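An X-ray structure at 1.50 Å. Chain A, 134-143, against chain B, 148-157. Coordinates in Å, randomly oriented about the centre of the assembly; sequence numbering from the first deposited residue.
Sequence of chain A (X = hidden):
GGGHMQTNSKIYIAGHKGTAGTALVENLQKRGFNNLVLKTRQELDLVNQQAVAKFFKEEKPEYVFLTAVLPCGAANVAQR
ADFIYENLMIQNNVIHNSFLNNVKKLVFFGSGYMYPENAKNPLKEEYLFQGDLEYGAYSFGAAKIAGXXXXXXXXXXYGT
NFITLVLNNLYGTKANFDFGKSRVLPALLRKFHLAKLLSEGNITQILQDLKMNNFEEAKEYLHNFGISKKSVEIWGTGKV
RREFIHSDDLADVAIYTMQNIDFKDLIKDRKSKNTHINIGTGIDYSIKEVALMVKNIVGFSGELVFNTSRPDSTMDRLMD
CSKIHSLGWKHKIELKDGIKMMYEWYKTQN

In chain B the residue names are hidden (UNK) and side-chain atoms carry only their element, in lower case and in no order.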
# COMPACT_ATOMS: atom_id res chain seq x y z
N GLU A 134 8.02 -3.45 -10.84
CA GLU A 134 9.47 -3.33 -11.13
C GLU A 134 10.23 -3.20 -9.82
O GLU A 134 9.75 -2.53 -8.90
CB GLU A 134 9.71 -2.14 -12.05
CG GLU A 134 11.16 -2.01 -12.52
CD GLU A 134 12.08 -1.23 -11.60
OE1 GLU A 134 13.30 -1.60 -11.52
OE2 GLU A 134 11.61 -0.24 -10.96
N TYR A 135 11.41 -3.81 -9.72
CA TYR A 135 12.09 -3.97 -8.43
C TYR A 135 12.47 -2.63 -7.81
O TYR A 135 12.23 -2.42 -6.59
CB TYR A 135 13.33 -4.87 -8.57
CG TYR A 135 13.93 -5.21 -7.23
CD1 TYR A 135 13.44 -6.29 -6.51
CD2 TYR A 135 14.89 -4.40 -6.65
CE1 TYR A 135 13.90 -6.56 -5.23
CE2 TYR A 135 15.36 -4.66 -5.36
CZ TYR A 135 14.86 -5.74 -4.67
OH TYR A 135 15.32 -5.99 -3.40
N GLY A 136 13.16 -1.74 -8.54
CA GLY A 136 13.62 -0.49 -7.96
C GLY A 136 12.51 0.37 -7.40
O GLY A 136 12.69 1.03 -6.37
N ALA A 137 11.36 0.35 -8.07
CA ALA A 137 10.24 1.23 -7.69
C ALA A 137 9.17 0.44 -6.96
O ALA A 137 8.04 0.94 -6.78
CB ALA A 137 9.64 1.89 -8.92
N TYR A 138 9.49 -0.76 -6.50
CA TYR A 138 8.47 -1.65 -5.88
C TYR A 138 7.76 -0.98 -4.70
O TYR A 138 6.52 -1.08 -4.59
CB TYR A 138 9.20 -2.92 -5.44
CG TYR A 138 8.41 -3.95 -4.70
CD1 TYR A 138 7.56 -4.81 -5.37
CD2 TYR A 138 8.61 -4.17 -3.35
CE1 TYR A 138 6.89 -5.83 -4.71
CE2 TYR A 138 7.96 -5.19 -2.67
CZ TYR A 138 7.09 -6.01 -3.35
OH TYR A 138 6.45 -7.04 -2.70
N SER A 139 8.50 -0.44 -3.75
CA SER A 139 7.89 0.14 -2.54
C SER A 139 7.20 1.46 -2.85
O SER A 139 6.13 1.70 -2.28
CB SER A 139 8.90 0.30 -1.42
OG SER A 139 9.89 1.24 -1.77
N PHE A 140 7.70 2.23 -3.81
CA PHE A 140 7.06 3.48 -4.29
C PHE A 140 5.74 3.16 -4.98
O PHE A 140 4.69 3.75 -4.68
CB PHE A 140 8.03 4.23 -5.20
CG PHE A 140 7.46 5.48 -5.79
CD1 PHE A 140 7.42 6.66 -5.05
CD2 PHE A 140 6.95 5.48 -7.06
CE1 PHE A 140 6.90 7.81 -5.60
CE2 PHE A 140 6.45 6.65 -7.62
CZ PHE A 140 6.44 7.81 -6.88
N GLY A 141 5.78 2.18 -5.87
CA GLY A 141 4.56 1.79 -6.58
C GLY A 141 3.54 1.22 -5.63
O GLY A 141 2.35 1.52 -5.76
N ALA A 142 3.97 0.48 -4.62
CA ALA A 142 3.05 -0.08 -3.62
C ALA A 142 2.37 1.08 -2.87
O ALA A 142 1.14 1.03 -2.62
CB ALA A 142 3.76 -0.98 -2.65
N ALA A 143 3.12 2.12 -2.53
CA ALA A 143 2.53 3.30 -1.84
C ALA A 143 1.51 3.98 -2.77
O ALA A 143 0.40 4.33 -2.28
CB ALA A 143 3.62 4.23 -1.40
N UNK B 148 3.60 -5.63 4.91
CA UNK B 148 4.69 -6.56 4.57
C UNK B 148 5.82 -5.82 3.86
O UNK B 148 7.01 -6.04 4.14
c UNK B 148 4.17 -7.68 3.72
N UNK B 149 5.46 -4.97 2.91
CA UNK B 149 6.47 -4.25 2.10
C UNK B 149 7.19 -3.23 2.99
O UNK B 149 8.43 -3.03 2.84
c UNK B 149 5.32 -4.80 -0.09
c UNK B 149 4.64 -4.35 -1.37
c UNK B 149 6.79 -2.71 0.14
c UNK B 149 5.81 -3.67 0.83
N UNK B 150 6.46 -2.68 3.96
CA UNK B 150 7.04 -1.71 4.93
C UNK B 150 8.13 -2.41 5.75
O UNK B 150 9.20 -1.80 5.94
c UNK B 150 6.05 1.65 7.53
c UNK B 150 5.29 0.09 5.36
s UNK B 150 6.24 1.59 5.75
c UNK B 150 5.96 -1.17 5.87
N UNK B 151 7.87 -3.63 6.22
CA UNK B 151 8.85 -4.38 7.01
C UNK B 151 10.08 -4.65 6.14
O UNK B 151 11.23 -4.39 6.54
c UNK B 151 8.30 -5.71 7.51
s UNK B 151 7.08 -5.55 8.84
N UNK B 152 9.87 -5.21 4.95
CA UNK B 152 10.98 -5.63 4.09
C UNK B 152 11.78 -4.39 3.70
O UNK B 152 13.05 -4.46 3.60
c UNK B 152 10.43 -6.33 2.86
o UNK B 152 10.81 -8.66 0.65
c UNK B 152 11.48 -6.76 1.87
c UNK B 152 10.82 -7.40 0.68
o UNK B 152 10.27 -6.64 -0.20
N UNK B 153 11.11 -3.29 3.37
CA UNK B 153 11.82 -2.09 2.87
C UNK B 153 12.71 -1.48 3.97
O UNK B 153 13.82 -1.03 3.69
o UNK B 153 10.07 -1.63 1.28
c UNK B 153 10.84 -1.08 2.35
N UNK B 154 12.25 -1.47 5.21
CA UNK B 154 13.08 -1.05 6.38
C UNK B 154 14.28 -1.99 6.51
O UNK B 154 15.43 -1.55 6.73
o UNK B 154 9.98 4.27 7.91
c UNK B 154 9.90 2.00 7.20
c UNK B 154 12.26 1.44 8.46
c UNK B 154 11.72 2.71 8.54
c UNK B 154 10.45 0.74 7.11
c UNK B 154 12.25 -0.94 7.65
c UNK B 154 11.60 0.41 7.80
c UNK B 154 10.54 3.01 7.89
N UNK B 155 14.05 -3.28 6.33
CA UNK B 155 15.14 -4.26 6.49
C UNK B 155 16.23 -3.96 5.44
O UNK B 155 17.43 -4.03 5.72
o UNK B 155 13.55 -5.43 8.50
c UNK B 155 13.65 -6.09 7.44
c UNK B 155 14.60 -5.68 6.32
n UNK B 155 12.94 -7.18 7.21
N UNK B 156 15.81 -3.65 4.22
CA UNK B 156 16.77 -3.43 3.11
C UNK B 156 17.46 -2.07 3.30
O UNK B 156 18.70 -2.00 3.17
c UNK B 156 16.97 -3.04 0.64
c UNK B 156 16.06 -3.53 1.76
c UNK B 156 14.67 -5.11 0.33
c UNK B 156 15.58 -4.96 1.51
N UNK B 157 16.70 -1.00 3.49
CA UNK B 157 17.32 0.34 3.51
C UNK B 157 18.11 0.54 4.80
O UNK B 157 19.21 1.14 4.74
c UNK B 157 15.98 3.99 3.25
o UNK B 157 14.80 3.82 2.92
c UNK B 157 16.91 2.83 3.52
n UNK B 157 16.49 5.21 3.44
c UNK B 157 16.28 1.45 3.36
O HOH W 1 8.18 -8.26 -0.87

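Position 148 of chain B carries a single side-chain carbon, directed sideways and touching nothing on the facing stretch. One carbon is alanine, B:Ala148, a small residue that sits easily in a buried helix.

Position 149 has four carbons, forked at the first, with one arm two carbons long. The tip of that arm touches A:Tyr138 and A:Ala142, while the short arm approaches A:Ser139. A beta-branched, wholly apolar side chain of this shape is isoleucine, B:Ile149. B:Ile149 CD1 is 3.5 Å from A:Tyr138 OH, 3.6 Å from A:Tyr138 CZ and 3.7 Å from A:Ala142 CB. B:Ile149 CG2 is 3.9 Å from A:Tyr138 CE2 and 4.0 Å from A:Ser139 CB, so both arms of the fork pack on A:Tyr138.

Position 150 shows two carbons, a sulfur and a last carbon, unbranched. This is methionine, B:Met150; its CA-to-CB bond points away from chain A, and its flexible thioether chain is buried without contacting the facing stretch. Position 151, one carbon followed by sulfur, is cysteine, B:Cys151, compact, buried and likewise out of reach.

Position 152 has three carbons in a row, the third bearing two oxygens, and one of those oxygens comes near the ring of A:Tyr138. A terminal carboxylate on this length of chain is glutamate, B:Glu152. OE1 stands 3.7 Å from A:Tyr138 CE2 and accepts a hydrogen bond of 2.7 Å from the oxygen of water 1. That water's oxygen is also hydrogen-bonded to A:Tyr138 OH at 2.8 Å. One carboxylate oxygen thus has a water partner within a buried contact, and OE2 is satisfied elsewhere in the structure.

Position 153 has one carbon and one oxygen, the oxygen close to A:Ser139. This is serine, B:Ser153. Its OG donates to B:Ile149 O at 2.7 Å, returning the hydroxyl to its own helix, and still rests 3.5 Å from A:Ser139 CB. The small side chain suits a place where the other chain comes so near.

Position 154, one carbon leading to a six-carbon ring with an oxygen, is tyrosine, B:Tyr154. Position 155, two carbons with an oxygen and a nitrogen on the second, is asparagine, B:Asn155. Both are buried and out of reach of chain A's stretch, and their polar ends are hydrogen-bonded elsewhere.

Position 156 repeats the forked four-carbon pattern, its longer arm ending near A:Tyr135. It is isoleucine, B:Ile156, with CD1 3.9 Å from A:Tyr135 OH; from a partly exposed position, its apolar chain is long enough to reach that residue's tip. Position 157, three carbons with an oxygen and a nitrogen on the third, is glutamine, B:Gln157, partly exposed as suits its amide.

The helices run nearly antiparallel, at 151°, with their axes 10.4 Å apart at closest approach. Residues 149, 152, 153 and 156 repeat along one helical face, and all four direct CA-to-CB toward chain A. No direct hydrogen bond crosses between the stretches: B:Ile149 packs against A:Tyr138, A:Ser139 and A:Ala142, and water 1 supplies the polar link.

Chain B (148-157) AIMCESYNIQ
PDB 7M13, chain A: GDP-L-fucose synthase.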